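Side-chain contacts in N(G),N(G)-dimethylarginine dimethylaminohydrolase (Pseudomonas aeruginosa, PDB 1H70), which hydrolyses N(omega),N(omega)-dimethylarginine and N(omega)-monomethylarginine, inhibitors of nitric oxide synthase, to citrulline and dimethylamine or methylamine: residues G129-A132 with R133-A136; K26-Y29 with A30-L33; L70-S73 with R74-I77; E84-R87 with G88-E91. The protein carries 1 engineered substitution. All coordinates share one frame; numbering follows the deposited sequence.

Interaction 1: G129-A132 with R133-A136. With CIR (citrulline), chain B.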
loop_
_atom_site.group_PDB
_atom_site.type_symbol
_atom_site.label_atom_id
_atom_site.label_comp_id
_atom_site.label_asym_id
_atom_site.label_seq_id
_atom_site.Cartn_x
_atom_site.Cartn_y
_atom_site.Cartn_z
ATOM N N GLY A 129 4.925 8.070 6.902
ATOM C CA GLY A 129 6.341 7.860 7.176
ATOM C C GLY A 129 7.272 8.811 6.431
ATOM O O GLY A 129 7.028 9.183 5.263
ATOM N N GLU A 130 8.330 9.254 7.114
ATOM C CA GLU A 130 9.340 10.112 6.498
ATOM C C GLU A 130 10.393 9.124 6.006
ATOM O O GLU A 130 11.156 8.589 6.806
ATOM C CB GLU A 130 9.961 11.110 7.478
ATOM C CG GLU A 130 11.076 11.963 6.847
ATOM C CD GLU A 130 11.735 12.902 7.848
ATOM O OE1 GLU A 130 11.819 12.548 9.042
ATOM O OE2 GLU A 130 12.142 14.020 7.448
ATOM N N SER A 131 10.434 8.885 4.702
ATOM C CA SER A 131 11.369 7.884 4.165
ATOM C C SER A 131 12.242 8.452 3.058
ATOM O O SER A 131 12.306 9.671 2.867
ATOM C CB SER A 131 10.541 6.725 3.601
ATOM O OG SER A 131 9.786 7.209 2.496
ATOM N N ALA A 132 12.910 7.574 2.315
ATOM C CA ALA A 132 13.715 8.025 1.176
ATOM C C ALA A 132 12.820 8.443 0.026
ATOM O O ALA A 132 13.268 9.150 -0.901
ATOM C CB ALA A 132 14.644 6.921 0.708
ATOM N N ARG A 133 11.564 8.006 0.070
ATOM C CA ARG A 133 10.597 8.305 -0.984
ATOM C C ARG A 133 9.601 9.431 -0.619
ATOM O O ARG A 133 9.065 10.103 -1.496
ATOM C CB ARG A 133 9.806 7.051 -1.328
ATOM C CG ARG A 133 10.681 5.872 -1.783
ATOM C CD ARG A 133 11.328 6.129 -3.147
ATOM N NE ARG A 133 12.169 4.997 -3.572
ATOM C CZ ARG A 133 11.656 3.911 -4.092
ATOM N NH1 ARG A 133 10.342 3.806 -4.288
ATOM N NH2 ARG A 133 12.453 2.915 -4.485
ATOM N N THR A 134 9.323 9.597 0.666
ATOM C CA THR A 134 8.395 10.620 1.137
ATOM C C THR A 134 9.125 11.581 2.047
ATOM O O THR A 134 9.468 11.182 3.158
ATOM C CB THR A 134 7.250 9.953 1.907
ATOM O OG1 THR A 134 6.462 9.201 0.968
ATOM C CG2 THR A 134 6.269 10.994 2.537
ATOM N N ASN A 135 9.323 12.824 1.592
ATOM C CA ASN A 135 10.039 13.806 2.399
ATOM C C ASN A 135 9.102 14.633 3.289
ATOM O O ASN A 135 7.898 14.610 3.131
ATOM C CB ASN A 135 10.979 14.653 1.541
ATOM C CG ASN A 135 10.293 15.578 0.577
ATOM O OD1 ASN A 135 9.088 15.854 0.677
ATOM N ND2 ASN A 135 11.082 16.103 -0.377
ATOM N N ALA A 136 9.678 15.328 4.267
ATOM C CA ALA A 136 8.913 16.131 5.211
ATOM C C ALA A 136 8.028 17.205 4.561
ATOM O O ALA A 136 6.962 17.534 5.071
ATOM C CB ALA A 136 9.894 16.780 6.192
HETATM C C CIR B . 9.754 0.503 -5.801
HETATM O O CIR B . 9.210 1.649 -5.825
HETATM O OXT CIR B . 10.994 0.385 -5.431
HETATM C CA CIR B . 8.946 -0.723 -6.133
HETATM N N CIR B . 9.823 -1.761 -6.704
HETATM C C3 CIR B . 8.237 -1.243 -4.858
HETATM C C4 CIR B . 7.157 -0.236 -4.421
HETATM C C5 CIR B . 6.491 -0.735 -3.151
HETATM N N6 CIR B . 5.405 0.166 -2.738
HETATM C C7 CIR B . 4.540 -0.084 -1.768
HETATM O O7 CIR B . 4.557 -1.132 -1.103
HETATM N N8 CIR B . 3.592 0.837 -1.509
HETATM O O HOH W 1 12.549 14.636 4.983
#
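Ser-131 and Arg-133 meet in an ST turn between strand 125-130 and helix 136-148. Ser-131 OG accepts from Arg-133 N at 3.1 Å and from Thr-134 N at 3.0 Å. The oxygen sits between the backbone N and the carbonyl carbon (chi1 65°), which turns it into the bend. Asp-118 takes a further bond with Ser-131 OG and one with Thr-134 OG1. Ser-131 N closes the turn on Thr-134 O at 2.9 Å.

The Arg-133 side chain leaves this turn for the ligand. Arg-133 CB lies 3.8 Å from Ser-131 OG, and CG passes alongside Ala-132 C. The chain bends at chi2 (-69°) and then runs to the guanidinium. Its edge faces the citrulline carboxylate, whose carbon lies in the guanidinium plane. Arg-133 NH1 donates to citrulline O at 2.9 Å, and Arg-133 NH2 to citrulline OXT at 3.1 Å, both nearly straight. Two bonds to two oxygens would hold the rotation of the carboxylate. Glu-115 forms a salt bridge to NH1.

Far from the ligand, Glu-130 OE1 pairs with Arg-157. Glu-130 OE2 accepts a hydrogen bond from a water at 2.6 Å, and that water accepts from Ala-136 N.

Interaction 2: K26-Y29 with A30-L33; sequences KPDY and AKAL
Ala-30 follows Asp-28 by two residues, and one water joins them. The water donates to Asp-28 OD1 at 2.8 Å and accepts from Ala-30 N. The methyl group of Ala-30 lies 3.7 Å from the same OD1.

Lys-31 is next and meets the aspartate more closely. Its N donates to Asp-28 OD1 at 3.0 Å in an almost straight bond (169°). The N-H comes from above the carboxylate plane. Asp-28 OD2 lies against Lys-31 CB at 3.1 Å, and the two side chains cross at about a right angle. The Lys-31 chain is extended and carries NZ away, to weak interactions with Glu-240 and Ser-239.

Asp-28 is therefore the N-cap of helix 29-43. Its side chain gives an acceptor to a first-turn N-H that has no earlier helical carbonyl to bind. The negative carboxylate probably also suits the positive end of the helix dipole. Asp-28 N is held by Glu-240.

Ala-32 N starts the regular helical bonding with Asp-28 O at 2.9 Å. Ala-32 is buried and its side chain touches Leu-15.

Leu-33 N bonds to Tyr-29 O in the same way. Leu-33 CD1 reaches the far end of the Tyr-29 side chain, 4.2 Å from CZ and 3.7 Å from OH. Tyr-29 CG is anti to the backbone N (chi1 -179°), and the side chain runs to Pro-11, whose O is hydrogen-bonded to OH.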
loop_
_atom_site.group_PDB
_atom_site.type_symbol
_atom_site.label_atom_id
_atom_site.label_comp_id
_atom_site.label_asym_id
_atom_site.label_seq_id
_atom_site.Cartn_x
_atom_site.Cartn_y
_atom_site.Cartn_z
ATOM N N LYS A 26 15.466 -11.898 -9.769
ATOM C CA LYS A 26 14.614 -11.011 -10.564
ATOM C C LYS A 26 13.270 -11.666 -10.806
ATOM O O LYS A 26 13.182 -12.894 -10.974
ATOM C CB LYS A 26 15.246 -10.679 -11.925
ATOM N N PRO A 27 12.221 -10.858 -10.847
ATOM C CA PRO A 27 10.872 -11.374 -11.086
ATOM C C PRO A 27 10.793 -12.134 -12.409
ATOM O O PRO A 27 11.430 -11.758 -13.391
ATOM C CB PRO A 27 10.009 -10.117 -11.182
ATOM C CG PRO A 27 10.792 -9.049 -10.493
ATOM C CD PRO A 27 12.246 -9.393 -10.669
ATOM N N ASP A 28 10.009 -13.203 -12.397
ATOM C CA ASP A 28 9.710 -14.025 -13.567
ATOM C C ASP A 28 8.365 -13.457 -14.025
ATOM O O ASP A 28 7.364 -13.548 -13.296
ATOM C CB ASP A 28 9.665 -15.469 -13.077
ATOM C CG ASP A 28 8.790 -16.461 -13.839
ATOM O OD1 ASP A 28 8.136 -16.233 -14.876
ATOM O OD2 ASP A 28 8.716 -17.622 -13.333
ATOM N N TYR A 29 8.356 -12.801 -15.178
ATOM C CA TYR A 29 7.125 -12.183 -15.664
ATOM C C TYR A 29 5.914 -13.119 -15.727
ATOM O O TYR A 29 4.838 -12.783 -15.208
ATOM C CB TYR A 29 7.329 -11.468 -17.016
ATOM C CG TYR A 29 6.028 -10.827 -17.472
ATOM C CD1 TYR A 29 5.434 -9.841 -16.706
ATOM C CD2 TYR A 29 5.388 -11.228 -18.632
ATOM C CE1 TYR A 29 4.250 -9.248 -17.089
ATOM C CE2 TYR A 29 4.190 -10.626 -19.026
ATOM C CZ TYR A 29 3.634 -9.647 -18.240
ATOM O OH TYR A 29 2.440 -9.024 -18.569
ATOM N N ALA A 30 6.051 -14.312 -16.316
ATOM C CA ALA A 30 4.913 -15.232 -16.425
ATOM C C ALA A 30 4.347 -15.596 -15.046
ATOM O O ALA A 30 3.137 -15.599 -14.832
ATOM C CB ALA A 30 5.298 -16.498 -17.194
ATOM N N LYS A 31 5.238 -15.894 -14.107
ATOM C CA LYS A 31 4.812 -16.229 -12.760
ATOM C C LYS A 31 4.162 -15.023 -12.060
ATOM O O LYS A 31 3.165 -15.168 -11.339
ATOM C CB LYS A 31 6.014 -16.759 -11.977
ATOM C CG LYS A 31 5.672 -17.224 -10.577
ATOM C CD LYS A 31 6.886 -17.947 -9.982
ATOM C CE LYS A 31 6.608 -18.313 -8.529
ATOM N NZ LYS A 31 7.897 -18.609 -7.802
ATOM N N ALA A 32 4.676 -13.822 -12.306
ATOM C CA ALA A 32 4.117 -12.605 -11.691
ATOM C C ALA A 32 2.705 -12.374 -12.195
ATOM O O ALA A 32 1.842 -11.926 -11.453
ATOM C CB ALA A 32 4.961 -11.405 -12.002
ATOM N N LEU A 33 2.488 -12.667 -13.473
ATOM C CA LEU A 33 1.156 -12.507 -14.062
ATOM C C LEU A 33 0.175 -13.432 -13.346
ATOM O O LEU A 33 -0.940 -13.028 -12.988
ATOM C CB LEU A 33 1.249 -12.813 -15.550
ATOM C CG LEU A 33 0.100 -12.410 -16.442
ATOM C CD1 LEU A 33 -0.018 -10.882 -16.462
ATOM C CD2 LEU A 33 0.349 -12.978 -17.860
HETATM O O HOH W 2 8.511 -15.428 -17.510
#

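Interaction 3: L70-S73 with R74-I77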
loop_
_atom_site.group_PDB
_atom_site.type_symbol
_atom_site.label_atom_id
_atom_site.label_comp_id
_atom_site.label_asym_id
_atom_site.label_seq_id
_atom_site.Cartn_x
_atom_site.Cartn_y
_atom_site.Cartn_z
ATOM N N LEU A 70 -3.439 8.706 -3.043
ATOM C CA LEU A 70 -4.054 8.377 -1.768
ATOM C C LEU A 70 -5.551 8.627 -1.928
ATOM O O LEU A 70 -5.972 9.767 -2.123
ATOM C CB LEU A 70 -3.526 9.242 -0.625
ATOM C CG LEU A 70 -4.175 8.926 0.722
ATOM C CD1 LEU A 70 -3.665 7.578 1.247
ATOM C CD2 LEU A 70 -3.913 10.081 1.742
ATOM N N CYS A 71 -6.353 7.572 -1.835
ATOM C CA CYS A 71 -7.802 7.721 -1.940
ATOM C C CYS A 71 -8.424 7.683 -0.549
ATOM O O CYS A 71 -8.222 6.718 0.172
ATOM C CB CYS A 71 -8.374 6.564 -2.751
ATOM S SG CYS A 71 -7.689 6.566 -4.411
ATOM N N THR A 72 -9.182 8.710 -0.193
ATOM C CA THR A 72 -9.863 8.733 1.098
ATOM C C THR A 72 -11.371 8.778 0.880
ATOM O O THR A 72 -11.847 8.703 -0.246
ATOM C CB THR A 72 -9.417 9.942 1.966
ATOM O OG1 THR A 72 -10.080 11.131 1.499
ATOM C CG2 THR A 72 -7.917 10.201 1.823
ATOM N N SER A 73 -12.153 8.893 1.953
ATOM C CA SER A 73 -13.607 8.973 1.797
ATOM C C SER A 73 -14.069 10.364 1.403
ATOM O O SER A 73 -15.245 10.558 1.071
ATOM C CB SER A 73 -14.285 8.637 3.132
ATOM O OG SER A 73 -13.743 9.493 4.126
ATOM N N ARG A 74 -13.164 11.332 1.448
ATOM C CA ARG A 74 -13.508 12.718 1.152
ATOM C C ARG A 74 -12.876 13.259 -0.124
ATOM O O ARG A 74 -13.414 14.190 -0.725
ATOM C CB ARG A 74 -13.064 13.631 2.299
ATOM C CG ARG A 74 -13.417 13.133 3.700
ATOM C CD ARG A 74 -14.666 13.738 4.294
ATOM N NE ARG A 74 -15.018 13.069 5.542
ATOM C CZ ARG A 74 -14.679 13.456 6.771
ATOM N NH1 ARG A 74 -13.946 14.539 6.980
ATOM N NH2 ARG A 74 -15.082 12.738 7.815
ATOM N N CYS A 75 -11.713 12.740 -0.505
ATOM C CA CYS A 75 -10.998 13.203 -1.685
ATOM C C CYS A 75 -9.886 12.244 -2.063
ATOM O O CYS A 75 -9.595 11.302 -1.331
ATOM C CB CYS A 75 -10.346 14.566 -1.427
ATOM S SG CYS A 75 -9.043 14.495 -0.166
ATOM N N ALA A 76 -9.268 12.502 -3.217
ATOM C CA ALA A 76 -8.113 11.734 -3.665
ATOM C C ALA A 76 -6.982 12.755 -3.849
ATOM O O ALA A 76 -7.203 13.870 -4.335
ATOM C CB ALA A 76 -8.347 10.993 -4.960
ATOM N N ILE A 77 -5.788 12.354 -3.447
ATOM C CA ILE A 77 -4.616 13.205 -3.566
ATOM C C ILE A 77 -3.599 12.473 -4.419
ATOM O O ILE A 77 -3.103 11.418 -4.011
ATOM C CB ILE A 77 -3.975 13.462 -2.175
ATOM C CG1 ILE A 77 -4.992 13.992 -1.161
ATOM C CG2 ILE A 77 -2.838 14.470 -2.277
ATOM C CD1 ILE A 77 -5.568 12.907 -0.211
#
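Leu-70 and Ile-77 form an antiparallel hydrogen-bonded pair in the beta hairpin of strands 69-71 and 76-78. Leu-70 N donates to Ile-77 O at 2.9 Å, and Ile-77 N returns a bond of the same length to Leu-70 O. Their side chains lie side by side and point the same way. Leu-70 CD2 touches Ile-77 CD1 at 3.8 Å. Ile-77 CG1 stands beside its own backbone N (chi1 -53°), and from there CD1 reaches back over the partner strand. Ile-77 CD1 also comes within 4.1 Å of Thr-72 CG2. This is the tight face of the hairpin. Cys-71 and Ala-76, a non-hydrogen-bonded pair, carry their side chains to the other face.

The turn end is polar. Thr-72 OG1 accepts from Arg-74 N at 3.1 Å, an ST turn, and donates to Cys-75 O at 2.9 Å. Cys-75 O also takes Thr-72 N, nearly in line with its C=O bond. Two donors from one threonine thus grip this carbonyl, and the threonine pins the corner.

Beyond it the contact thins. Ser-73 is exposed, and its OG lies 3.7 Å from Arg-74 CG. The arginine bends at chi2 and leaves for His-149 O, to which NH1 donates.

Helix 136-148 covers the face of Leu-70, Thr-72 and Ile-77 with Met-142, Ile-145 and Leu-146. Phe-126 of strand 125-130 adds to it. On the other face Tyr-101 packs on Cys-71 and Ala-76, while strand 76-78 also pairs with strand 105-107.

Interaction 4: E84-R87 with G88-E91. With CIR (citrulline), chain B.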
loop_
_atom_site.group_PDB
_atom_site.type_symbol
_atom_site.label_atom_id
_atom_site.label_comp_id
_atom_site.label_asym_id
_atom_site.label_seq_id
_atom_site.Cartn_x
_atom_site.Cartn_y
_atom_site.Cartn_z
ATOM N N GLU A 84 12.686 8.633 -9.179
ATOM C CA GLU A 84 12.718 9.256 -10.513
ATOM C C GLU A 84 11.928 8.502 -11.592
ATOM O O GLU A 84 11.130 9.087 -12.325
ATOM C CB GLU A 84 14.190 9.347 -10.986
ATOM N N SER A 85 12.170 7.200 -11.704
ATOM C CA SER A 85 11.493 6.354 -12.695
ATOM C C SER A 85 9.993 6.141 -12.465
ATOM O O SER A 85 9.296 5.630 -13.342
ATOM C CB SER A 85 12.155 4.984 -12.741
ATOM O OG SER A 85 11.980 4.290 -11.502
ATOM N N ARG A 86 9.472 6.525 -11.301
ATOM C CA ARG A 86 8.067 6.324 -11.003
ATOM C C ARG A 86 7.245 7.609 -10.913
ATOM O O ARG A 86 6.027 7.522 -10.790
ATOM C CB ARG A 86 7.945 5.561 -9.664
ATOM C CG ARG A 86 8.667 4.209 -9.657
ATOM C CD ARG A 86 8.126 3.305 -8.535
ATOM N NE ARG A 86 6.667 3.126 -8.702
ATOM C CZ ARG A 86 5.866 2.685 -7.766
ATOM N NH1 ARG A 86 6.359 2.295 -6.598
ATOM N NH2 ARG A 86 4.561 2.623 -7.990
ATOM N N ARG A 87 7.873 8.790 -10.998
ATOM C CA ARG A 87 7.113 10.036 -10.901
ATOM C C ARG A 87 5.998 10.152 -11.934
ATOM O O ARG A 87 4.896 10.565 -11.603
ATOM C CB ARG A 87 8.001 11.287 -10.946
ATOM C CG ARG A 87 7.269 12.536 -10.453
ATOM C CD ARG A 87 8.205 13.634 -10.067
ATOM N NE ARG A 87 8.991 13.294 -8.892
ATOM C CZ ARG A 87 10.221 13.743 -8.663
ATOM N NH1 ARG A 87 10.817 14.571 -9.528
ATOM N NH2 ARG A 87 10.870 13.365 -7.575
ATOM N N GLY A 88 6.258 9.733 -13.163
ATOM C CA GLY A 88 5.304 9.790 -14.250
ATOM C C GLY A 88 4.098 8.862 -14.118
ATOM O O GLY A 88 3.158 8.948 -14.910
ATOM N N GLU A 89 4.106 7.955 -13.138
ATOM C CA GLU A 89 2.977 7.074 -12.913
ATOM C C GLU A 89 1.719 7.820 -12.486
ATOM O O GLU A 89 0.599 7.294 -12.632
ATOM C CB GLU A 89 3.286 6.012 -11.842
ATOM C CG GLU A 89 4.361 5.060 -12.336
ATOM C CD GLU A 89 4.681 3.953 -11.361
ATOM O OE1 GLU A 89 3.804 3.641 -10.510
ATOM O OE2 GLU A 89 5.824 3.410 -11.447
ATOM N N THR A 90 1.880 9.034 -11.952
ATOM C CA THR A 90 0.699 9.804 -11.565
ATOM C C THR A 90 -0.148 10.159 -12.778
ATOM O O THR A 90 -1.366 10.227 -12.701
ATOM C CB THR A 90 1.085 11.100 -10.820
ATOM O OG1 THR A 90 2.017 11.855 -11.605
ATOM C CG2 THR A 90 1.779 10.749 -9.502
ATOM N N GLU A 91 0.518 10.400 -13.912
ATOM C CA GLU A 91 -0.169 10.802 -15.134
ATOM C C GLU A 91 -1.063 9.729 -15.735
ATOM O O GLU A 91 -2.128 10.049 -16.270
ATOM C CB GLU A 91 0.851 11.253 -16.194
ATOM C CG GLU A 91 1.740 12.397 -15.739
ATOM C CD GLU A 91 1.015 13.723 -15.642
ATOM O OE1 GLU A 91 1.214 14.446 -14.645
ATOM O OE2 GLU A 91 0.239 14.058 -16.558
HETATM C C CIR B . 9.754 0.503 -5.801
HETATM O O CIR B . 9.210 1.649 -5.825
HETATM O OXT CIR B . 10.994 0.385 -5.431
HETATM C CA CIR B . 8.946 -0.723 -6.133
HETATM N N CIR B . 9.823 -1.761 -6.704
HETATM C C3 CIR B . 8.237 -1.243 -4.858
HETATM C C4 CIR B . 7.157 -0.236 -4.421
HETATM C C5 CIR B . 6.491 -0.735 -3.151
HETATM N N6 CIR B . 5.405 0.166 -2.738
HETATM C C7 CIR B . 4.540 -0.084 -1.768
HETATM O O7 CIR B . 4.557 -1.132 -1.103
HETATM N N8 CIR B . 3.592 0.837 -1.509
#
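Arg-86 NH2 donates to Glu-89 OE1 at 2.8 Å and also to Phe-64 O. Arg-86 NE adds a second bond to the same carboxylate, reaching Glu-89 OE2 at 2.9 Å. The salt bridge is therefore side-on, with two nitrogens on two oxygens. Both oxygens lie close to the guanidinium plane, at its edge. The two planes are not parallel but 36° apart. OE1 is met on its syn side, and OE2 from above the carboxylate plane.

A type I beta turn from Arg-86 to Glu-89 brings the pair together, leading into helix 89-100. Glu-89 N donates to Arg-86 O at 3.1 Å. The Glu-89 chain then runs extended beyond CG. Arg-86 folds to meet it with a bend at chi3 (57°), and Glu-89 OE2 comes within 3.5 Å of both Arg-86 CB and Arg-86 CG. One residue on, Thr-90 N makes a weak bond to Arg-87 O.

The remaining terminal nitrogen turns to the ligand. Arg-86 NH1 donates to citrulline O at 3.0 Å and forms a salt bridge with Asp-67. Glu-89 is thus a second-shell residue that positions a first-shell one. Its two bonds would fix the rotation of the guanidinium, so that NH1 is presented to the citrulline carboxylate. Bound to the carboxylates of Glu-89, Asp-67 and citrulline, Arg-86 very probably keeps its positive charge although it is buried.

In the fold
Along the chain the order is interaction 2, 3, 4, 1. Interactions 1 and 4 both touch citrulline. Their centres are 16 Å apart, yet their nearest atoms come within about 5 Å, and Arg-133 and Arg-86 share the ligand carboxylate. Interaction 3 lies about 7 Å from interaction 4 at the nearest atoms. Strand 76-78 of the hairpin in interaction 3 leads through a loop to helix 89-100. Helix 136-148, which starts in interaction 1, also packs on the hairpin. Interaction 2 stands apart at the start of helix 29-43, its centre 31 Å from that of interaction 3. Two turns, each leading into a helix, thus each supply one arginine to the ligand carboxylate.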